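Local coordinates for heme peroxidase (Bacteroides thetaiotaomicron, PDB 2GVK), which is a dye-decolorizing peroxidase, expected to use heme and hydrogen peroxide to oxidise dyes and related substrates, at residues Asn230-Val235 against Asn288-Leu293. Sequence-based numbering, arbitrary orientation.
Sequences NAHNAV and NTDRLL. With EDO (1,2-ethanediol), chain H.
His232 ND1 donates a very short hydrogen bond (2.5 Å) to Asp290 OD2, with ring and carboxylate planes only 24° apart. Asp290 CG stands anti to its own backbone N (chi1 -169°), on the side of the histidine. The second oxygen, OD1, is met from above the carboxylate plane by Leu292 N at 2.9 Å, closing an Asx turn, a bond that ties the other end of the carboxylate to its own loop. The pair illustrates how a carboxylate can fix the rotation of an imidazole; it is consistent with the proximal histidine of this peroxidase family and its second-shell aspartate, although 1,2-ethanediol, not heme, is weakly bonded to His232 NE2 here. An alanine at Asp290 would probably leave His232 ND1 and Leu292 N without their acceptor and the ring freer to turn.

Backbone and water add polar links: Arg291 N donates to Asn230 O at 2.9 Å, nearly straight, and a water bridges Asn230 ND2 and Thr289 O.

Among the nonpolar contacts, Leu292 CD2 lies over the centre of the His232 imidazole in a CH-pi contact, 4.0 Å from the ring centroid. Val235 CG2 packs 3.7 Å from Asp290 CB.

Met280 of helix 270-281 touches both Val235 and Asp290, Val211 of helix 205-212 meets Arg291 and Leu292, and the 288-293 loop then leads into strand 296-306 of the large antiparallel sheet.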
ATOM      1  N   ASN A 230      -2.687  41.423   8.829  1.00 11.92           N
ATOM      2  CA  ASN A 230      -4.059  40.853   8.745  1.00 11.32           C
ATOM      3  C   ASN A 230      -4.109  39.497   8.017  1.00 11.30           C
ATOM      4  O   ASN A 230      -5.189  38.983   7.720  1.00 11.19           O
ATOM      5  CB  ASN A 230      -5.037  41.841   8.101  1.00 11.17           C
ATOM      6  CG  ASN A 230      -4.644  42.233   6.684  1.00 12.30           C
ATOM      7  OD1 ASN A 230      -3.565  41.896   6.201  1.00 13.45           O
ATOM      8  ND2 ASN A 230      -5.528  42.935   6.016  1.00 14.44           N
ATOM      9  N   ALA A 231      -2.944  38.913   7.776  1.00 11.53           N
ATOM     10  CA  ALA A 231      -2.864  37.556   7.201  1.00 11.78           C
ATOM     11  C   ALA A 231      -3.496  36.562   8.151  1.00 12.23           C
ATOM     12  O   ALA A 231      -3.427  36.727   9.375  1.00 12.41           O
ATOM     13  CB  ALA A 231      -1.428  37.181   6.924  1.00 11.94           C
ATOM     14  N   HIS A 232      -4.120  35.547   7.596  1.00 12.48           N
ATOM     15  CA  HIS A 232      -4.814  34.540   8.387  1.00 13.07           C
ATOM     16  C   HIS A 232      -3.912  33.916   9.443  1.00 14.32           C
ATOM     17  O   HIS A 232      -4.324  33.732  10.579  1.00 14.57           O
ATOM     18  CB  HIS A 232      -5.364  33.453   7.470  1.00 12.97           C
ATOM     19  CG  HIS A 232      -6.080  32.367   8.191  1.00 13.11           C
ATOM     20  ND1 HIS A 232      -7.269  32.574   8.857  1.00 16.88           N
ATOM     21  CD2 HIS A 232      -5.814  31.040   8.298  1.00 17.43           C
ATOM     22  CE1 HIS A 232      -7.684  31.432   9.371  1.00 19.17           C
ATOM     23  NE2 HIS A 232      -6.814  30.489   9.051  1.00 17.85           N
ATOM     24  N   ASN A 233      -2.693  33.577   9.073  1.00 15.55           N
ATOM     25  CA  ASN A 233      -1.802  32.922  10.024  1.00 16.85           C
ATOM     26  C   ASN A 233      -1.159  33.912  11.002  1.00 17.28           C
ATOM     27  O   ASN A 233      -0.653  33.515  12.025  1.00 18.08           O
ATOM     28  CB  ASN A 233      -0.761  32.108   9.326  1.00 17.28           C
ATOM     29  CG  ASN A 233       0.396  32.882   8.937  1.00 21.02           C
ATOM     30  OD1 ASN A 233       0.295  34.065   8.629  1.00 24.15           O
ATOM     31  ND2 ASN A 233       1.557  32.245   8.960  1.00 27.63           N
ATOM     32  N   ALA A 234      -1.202  35.203  10.686  1.00 17.00           N
ATOM     33  CA  ALA A 234      -0.769  36.203  11.634  1.00 17.00           C
ATOM     34  C   ALA A 234      -1.823  36.386  12.734  1.00 17.09           C
ATOM     35  O   ALA A 234      -1.493  36.399  13.919  1.00 17.08           O
ATOM     36  CB  ALA A 234      -0.495  37.518  10.942  1.00 16.85           C
ATOM     37  N   VAL A 235      -3.085  36.551  12.341  1.00 17.05           N
ATOM     38  CA  VAL A 235      -4.119  36.881  13.314  1.00 17.62           C
ATOM     39  C   VAL A 235      -4.565  35.681  14.141  1.00 18.40           C
ATOM     40  O   VAL A 235      -4.997  35.855  15.257  1.00 18.22           O
ATOM     41  CB  VAL A 235      -5.391  37.558  12.655  1.00 17.43           C
ATOM     42  CG1 VAL A 235      -4.978  38.778  11.785  1.00 17.09           C
ATOM     43  CG2 VAL A 235      -6.179  36.572  11.861  1.00 18.08           C
ATOM     44  N   ASN A 288      -8.325  45.229  12.527  1.00 12.05           N
ATOM     45  CA  ASN A 288      -7.291  44.399  11.903  1.00 12.14           C
ATOM     46  C   ASN A 288      -7.782  42.961  11.724  1.00 12.61           C
ATOM     47  O   ASN A 288      -7.212  42.015  12.282  1.00 12.90           O
ATOM     48  CB  ASN A 288      -5.996  44.418  12.736  1.00 12.00           C
ATOM     49  CG  ASN A 288      -4.860  43.657  12.063  1.00 12.81           C
ATOM     50  OD1 ASN A 288      -4.709  43.708  10.845  1.00 15.20           O
ATOM     51  ND2 ASN A 288      -4.095  42.918  12.844  1.00 11.15           N
ATOM     52  N   THR A 289      -8.871  42.818  10.987  1.00 12.83           N
ATOM     53  CA  THR A 289      -9.558  41.538  10.873  1.00 13.15           C
ATOM     54  C   THR A 289      -8.827  40.574   9.912  1.00 12.96           C
ATOM     55  O   THR A 289      -8.026  41.003   9.060  1.00 12.88           O
ATOM     56  CB  THR A 289     -11.004  41.736  10.404  1.00 13.64           C
ATOM     57  OG1 THR A 289     -11.027  42.551   9.224  1.00 15.37           O
ATOM     58  CG2 THR A 289     -11.830  42.415  11.495  1.00 15.27           C
ATOM     59  N   ASP A 290      -9.091  39.285  10.086  1.00 12.60           N
ATOM     60  CA  ASP A 290      -8.569  38.245   9.195  1.00 13.05           C
ATOM     61  C   ASP A 290      -8.977  38.531   7.741  1.00 12.99           C
ATOM     62  O   ASP A 290     -10.174  38.582   7.402  1.00 12.90           O
ATOM     63  CB  ASP A 290      -9.126  36.882   9.635  1.00 13.44           C
ATOM     64  CG  ASP A 290      -8.446  35.714   8.957  1.00 15.48           C
ATOM     65  OD1 ASP A 290      -7.779  35.908   7.922  1.00 12.58           O
ATOM     66  OD2 ASP A 290      -8.612  34.579   9.455  1.00 17.80           O
ATOM     67  N   ARG A 291      -8.002  38.747   6.891  1.00 13.03           N
ATOM     68  CA  ARG A 291      -8.263  39.040   5.493  0.50 12.89           C
ATOM     69  C   ARG A 291      -8.999  37.876   4.796  1.00 12.80           C
ATOM     70  O   ARG A 291      -9.739  38.084   3.860  1.00 12.72           O
ATOM     71  CB  ARG A 291      -6.957  39.340   4.785  0.50 12.92           C
ATOM     72  CG  ARG A 291      -7.079  39.549   3.350  0.50 14.17           C
ATOM     73  CD  ARG A 291      -7.449  40.976   2.973  0.50 15.32           C
ATOM     74  NE  ARG A 291      -7.112  41.182   1.582  0.50 14.03           N
ATOM     75  CZ  ARG A 291      -7.975  41.185   0.582  0.50 14.53           C
ATOM     76  NH1 ARG A 291      -9.272  41.197   0.811  0.50 13.07           N
ATOM     77  NH2 ARG A 291      -7.524  41.260  -0.669  0.50 16.04           N
ATOM     78  N   LEU A 292      -8.802  36.668   5.291  1.00 12.57           N
ATOM     79  CA  LEU A 292      -9.470  35.498   4.702  1.00 12.62           C
ATOM     80  C   LEU A 292     -10.976  35.574   4.879  1.00 12.50           C
ATOM     81  O   LEU A 292     -11.720  34.984   4.103  1.00 12.79           O
ATOM     82  CB  LEU A 292      -8.925  34.204   5.288  1.00 12.92           C
ATOM     83  CG  LEU A 292      -9.437  32.894   4.658  1.00 14.51           C
ATOM     84  CD1 LEU A 292      -9.278  32.873   3.139  1.00 14.25           C
ATOM     85  CD2 LEU A 292      -8.738  31.727   5.274  1.00 15.38           C
ATOM     86  N   LEU A 293     -11.436  36.350   5.858  1.00 12.43           N
ATOM     87  CA  LEU A 293     -12.880  36.547   6.036  1.00 12.56           C
ATOM     88  C   LEU A 293     -13.507  37.402   4.915  1.00 12.98           C
ATOM     89  O   LEU A 293     -14.714  37.397   4.745  1.00 13.27           O
ATOM     90  CB  LEU A 293     -13.192  37.159   7.393  1.00 12.61           C
ATOM     91  CG  LEU A 293     -12.907  36.271   8.610  1.00 11.95           C
ATOM     92  CD1 LEU A 293     -13.181  37.051   9.901  1.00 14.59           C
ATOM     93  CD2 LEU A 293     -13.719  34.995   8.588  1.00 14.72           C
TER
HETATM   94  C1  EDO H 323      -9.759  29.460  12.226  1.00 38.43           C
HETATM   95  O1  EDO H 323     -11.179  29.644  12.499  1.00 41.46           O
HETATM   96  C2  EDO H 323      -9.541  28.741  10.872  1.00 36.19           C
HETATM   97  O2  EDO H 323      -8.233  28.062  10.859  1.00 31.34           O
HETATM   98  O   HOH W   1      -8.023  43.199   7.424  1.00 28.03           O